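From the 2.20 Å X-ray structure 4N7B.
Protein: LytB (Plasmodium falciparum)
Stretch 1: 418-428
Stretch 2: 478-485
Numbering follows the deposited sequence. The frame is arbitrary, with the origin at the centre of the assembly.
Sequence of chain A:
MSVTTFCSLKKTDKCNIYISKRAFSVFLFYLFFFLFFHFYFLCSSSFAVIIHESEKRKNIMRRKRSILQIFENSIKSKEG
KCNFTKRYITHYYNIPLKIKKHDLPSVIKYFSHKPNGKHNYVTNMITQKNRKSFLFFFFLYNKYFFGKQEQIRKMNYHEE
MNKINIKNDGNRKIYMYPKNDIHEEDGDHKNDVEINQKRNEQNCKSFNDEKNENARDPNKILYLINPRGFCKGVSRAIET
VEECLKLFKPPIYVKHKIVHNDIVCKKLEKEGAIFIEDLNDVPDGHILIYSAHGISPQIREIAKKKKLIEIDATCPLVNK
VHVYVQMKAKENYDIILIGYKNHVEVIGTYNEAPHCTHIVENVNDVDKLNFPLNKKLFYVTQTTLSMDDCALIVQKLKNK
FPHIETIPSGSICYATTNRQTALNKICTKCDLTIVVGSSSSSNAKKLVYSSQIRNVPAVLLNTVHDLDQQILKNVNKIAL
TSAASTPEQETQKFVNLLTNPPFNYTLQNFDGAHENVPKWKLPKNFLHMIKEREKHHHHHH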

# COMPACT_ATOMS: atom_id res chain seq x y z
N ASN A 418 0.47 -10.61 5.02
CA ASN A 418 -0.21 -11.78 4.52
C ASN A 418 0.18 -12.10 3.09
O ASN A 418 0.36 -13.26 2.74
CB ASN A 418 -1.73 -11.58 4.58
CG ASN A 418 -2.28 -11.63 5.98
OD1 ASN A 418 -1.60 -12.00 6.93
ND2 ASN A 418 -3.57 -11.29 6.12
N ARG A 419 0.26 -11.09 2.24
CA ARG A 419 0.59 -11.38 0.85
C ARG A 419 2.03 -11.87 0.69
O ARG A 419 2.26 -12.82 -0.06
CB ARG A 419 0.31 -10.17 -0.04
CG ARG A 419 -1.16 -10.10 -0.44
CD ARG A 419 -1.68 -8.69 -0.42
NE ARG A 419 -3.13 -8.69 -0.55
CZ ARG A 419 -3.97 -8.92 0.46
NH1 ARG A 419 -3.51 -9.16 1.69
NH2 ARG A 419 -5.27 -8.91 0.25
N GLN A 420 3.00 -11.25 1.38
CA GLN A 420 4.39 -11.72 1.33
C GLN A 420 4.53 -13.10 1.95
O GLN A 420 5.20 -13.98 1.42
CB GLN A 420 5.33 -10.75 2.06
CG GLN A 420 5.58 -9.46 1.31
CD GLN A 420 6.37 -8.44 2.12
OE1 GLN A 420 7.19 -8.80 2.97
NE2 GLN A 420 6.12 -7.15 1.88
N THR A 421 3.86 -13.31 3.07
CA THR A 421 3.97 -14.59 3.77
C THR A 421 3.49 -15.75 2.88
O THR A 421 4.15 -16.81 2.80
CB THR A 421 3.20 -14.58 5.11
OG1 THR A 421 3.78 -13.59 5.98
CG2 THR A 421 3.27 -15.96 5.79
N ALA A 422 2.37 -15.56 2.20
CA ALA A 422 1.82 -16.64 1.39
C ALA A 422 2.73 -16.92 0.19
O ALA A 422 3.04 -18.06 -0.11
CB ALA A 422 0.43 -16.27 0.94
N LEU A 423 3.16 -15.86 -0.47
CA LEU A 423 4.06 -16.00 -1.62
C LEU A 423 5.38 -16.67 -1.20
O LEU A 423 5.89 -17.57 -1.90
CB LEU A 423 4.34 -14.62 -2.21
CG LEU A 423 5.43 -14.57 -3.29
CD1 LEU A 423 5.04 -15.45 -4.47
CD2 LEU A 423 5.71 -13.12 -3.73
N ASN A 424 5.93 -16.24 -0.07
CA ASN A 424 7.19 -16.79 0.43
C ASN A 424 7.12 -18.30 0.64
O ASN A 424 8.10 -19.00 0.41
CB ASN A 424 7.59 -16.13 1.74
CG ASN A 424 8.06 -14.71 1.54
OD1 ASN A 424 8.38 -14.31 0.44
ND2 ASN A 424 8.11 -13.93 2.62
N LYS A 425 5.96 -18.79 1.09
CA LYS A 425 5.78 -20.22 1.38
C LYS A 425 5.79 -21.08 0.14
O LYS A 425 6.32 -22.18 0.15
CB LYS A 425 4.44 -20.47 2.08
CG LYS A 425 4.57 -20.76 3.55
CD LYS A 425 3.21 -20.66 4.22
CE LYS A 425 3.33 -20.04 5.60
NZ LYS A 425 1.99 -19.90 6.24
N ILE A 426 5.19 -20.57 -0.94
CA ILE A 426 5.02 -21.35 -2.16
C ILE A 426 6.09 -21.06 -3.23
O ILE A 426 6.42 -21.96 -3.99
CB ILE A 426 3.60 -21.16 -2.78
CG1 ILE A 426 3.38 -22.15 -3.92
CG2 ILE A 426 3.44 -19.77 -3.32
CD1 ILE A 426 3.57 -23.61 -3.54
N CYS A 427 6.65 -19.85 -3.29
CA CYS A 427 7.50 -19.49 -4.43
C CYS A 427 8.67 -20.47 -4.63
O CYS A 427 9.10 -20.69 -5.76
CB CYS A 427 8.01 -18.04 -4.35
SG CYS A 427 9.18 -17.78 -3.03
N THR A 428 9.17 -21.09 -3.57
CA THR A 428 10.34 -21.96 -3.69
C THR A 428 10.07 -23.34 -4.29
O THR A 428 10.99 -24.11 -4.46
CB THR A 428 11.09 -22.13 -2.34
OG1 THR A 428 10.19 -22.64 -1.35
CG2 THR A 428 11.62 -20.79 -1.89
N ILE A 478 4.69 -21.95 -11.92
CA ILE A 478 4.54 -20.52 -11.71
C ILE A 478 3.75 -20.21 -10.44
O ILE A 478 2.67 -20.78 -10.18
CB ILE A 478 3.81 -19.91 -12.89
CG1 ILE A 478 4.64 -20.10 -14.14
CG2 ILE A 478 3.47 -18.45 -12.63
CD1 ILE A 478 3.88 -19.79 -15.41
N ALA A 479 4.29 -19.30 -9.65
CA ALA A 479 3.62 -18.76 -8.49
C ALA A 479 2.94 -17.47 -8.96
O ALA A 479 3.62 -16.56 -9.46
CB ALA A 479 4.64 -18.45 -7.42
N LEU A 480 1.61 -17.38 -8.86
CA LEU A 480 0.93 -16.18 -9.34
C LEU A 480 0.22 -15.46 -8.21
O LEU A 480 -0.62 -16.06 -7.52
CB LEU A 480 -0.07 -16.52 -10.45
CG LEU A 480 -0.98 -15.39 -10.93
CD1 LEU A 480 -0.19 -14.30 -11.66
CD2 LEU A 480 -2.07 -15.95 -11.84
N THR A 481 0.58 -14.20 -7.97
CA THR A 481 -0.10 -13.40 -6.97
C THR A 481 -0.32 -11.97 -7.46
O THR A 481 -0.05 -11.66 -8.62
CB THR A 481 0.66 -13.38 -5.64
OG1 THR A 481 -0.16 -12.73 -4.66
CG2 THR A 481 1.94 -12.64 -5.76
N SER A 482 -0.81 -11.09 -6.60
CA SER A 482 -1.09 -9.74 -7.03
C SER A 482 -1.04 -8.81 -5.84
O SER A 482 -1.26 -9.22 -4.71
CB SER A 482 -2.47 -9.67 -7.70
OG SER A 482 -3.48 -10.08 -6.79
N ALA A 483 -0.72 -7.55 -6.12
CA ALA A 483 -0.54 -6.55 -5.08
C ALA A 483 -1.86 -6.10 -4.49
O ALA A 483 -2.93 -6.40 -5.02
CB ALA A 483 0.19 -5.37 -5.65
N ALA A 484 -1.77 -5.35 -3.40
CA ALA A 484 -2.94 -4.93 -2.65
C ALA A 484 -3.79 -3.91 -3.38
O ALA A 484 -4.89 -3.60 -2.94
CB ALA A 484 -2.51 -4.38 -1.28
N SER A 485 -3.29 -3.39 -4.50
CA SER A 485 -3.97 -2.34 -5.25
C SER A 485 -4.44 -2.89 -6.60
O SER A 485 -5.00 -2.15 -7.41
CB SER A 485 -3.03 -1.16 -5.51
OG SER A 485 -1.70 -1.64 -5.80
O HOH W 1 0.36 -13.20 -2.04

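The helix that includes Asn 418 to Ile 426 lies over a strand running through 478-482, both entering from earlier in the chain, and runs almost exactly against it: their directions differ by 174° and the axes approach to 9.0 Å. The register advances four residues on the helix for every two on the strand. From CA to CA, Arg 419 to Ala 483 is 7.7 Å, Leu 423 to Thr 481 is 7.3 Å and Cys 427 to Ala 479 is 5.7 Å. Arg 419 reaches Ser 482 and Ala 484 where the spacing is wide.

Strand alternation sets the other half of the pattern. Ala 479 and Thr 481 point toward the helix, whereas Ile 478, Leu 480 and Ser 482 point away. Ala 479 presents only a methyl where the helix is nearest: Ala 479 CB lies 4.3 Å from Cys 427 CA, 4.2 Å from Leu 423 CD1 and 4.5 Å from Ile 426 CG2.

Leu 423 leaves the helix sideways, but its t, p rotamer brings its end nearer the strand. Besides meeting Ala 479, Leu 423 CD1 lies 4.4 Å from Thr 481 CG2, and Leu 423 CD2 lies 4.3 Å from the same CG2. The t rotamer of Thr 481 serves two chemistries: CG2 meets leucine, and Thr 481 OG1 donates to the oxygen of water 1, 2.7 Å from it. That water oxygen in turn donates to Arg 419 O, 2.8 Å away, bridging strand side chain and helix backbone where no direct hydrogen bond crosses.

Arg 419 starts toward the strand with chi1 m, then takes an off-well chi2 of 140° and a t chi3. Arg 419 CD lies 4.3 Å from Ser 482 O, and Arg 419 NE lies 4.4 Å from Ala 484 CB. The guanidinium nitrogens find their hydrogen bonds elsewhere in the structure, so this buried arginine contributes packing here while its polar end is satisfied.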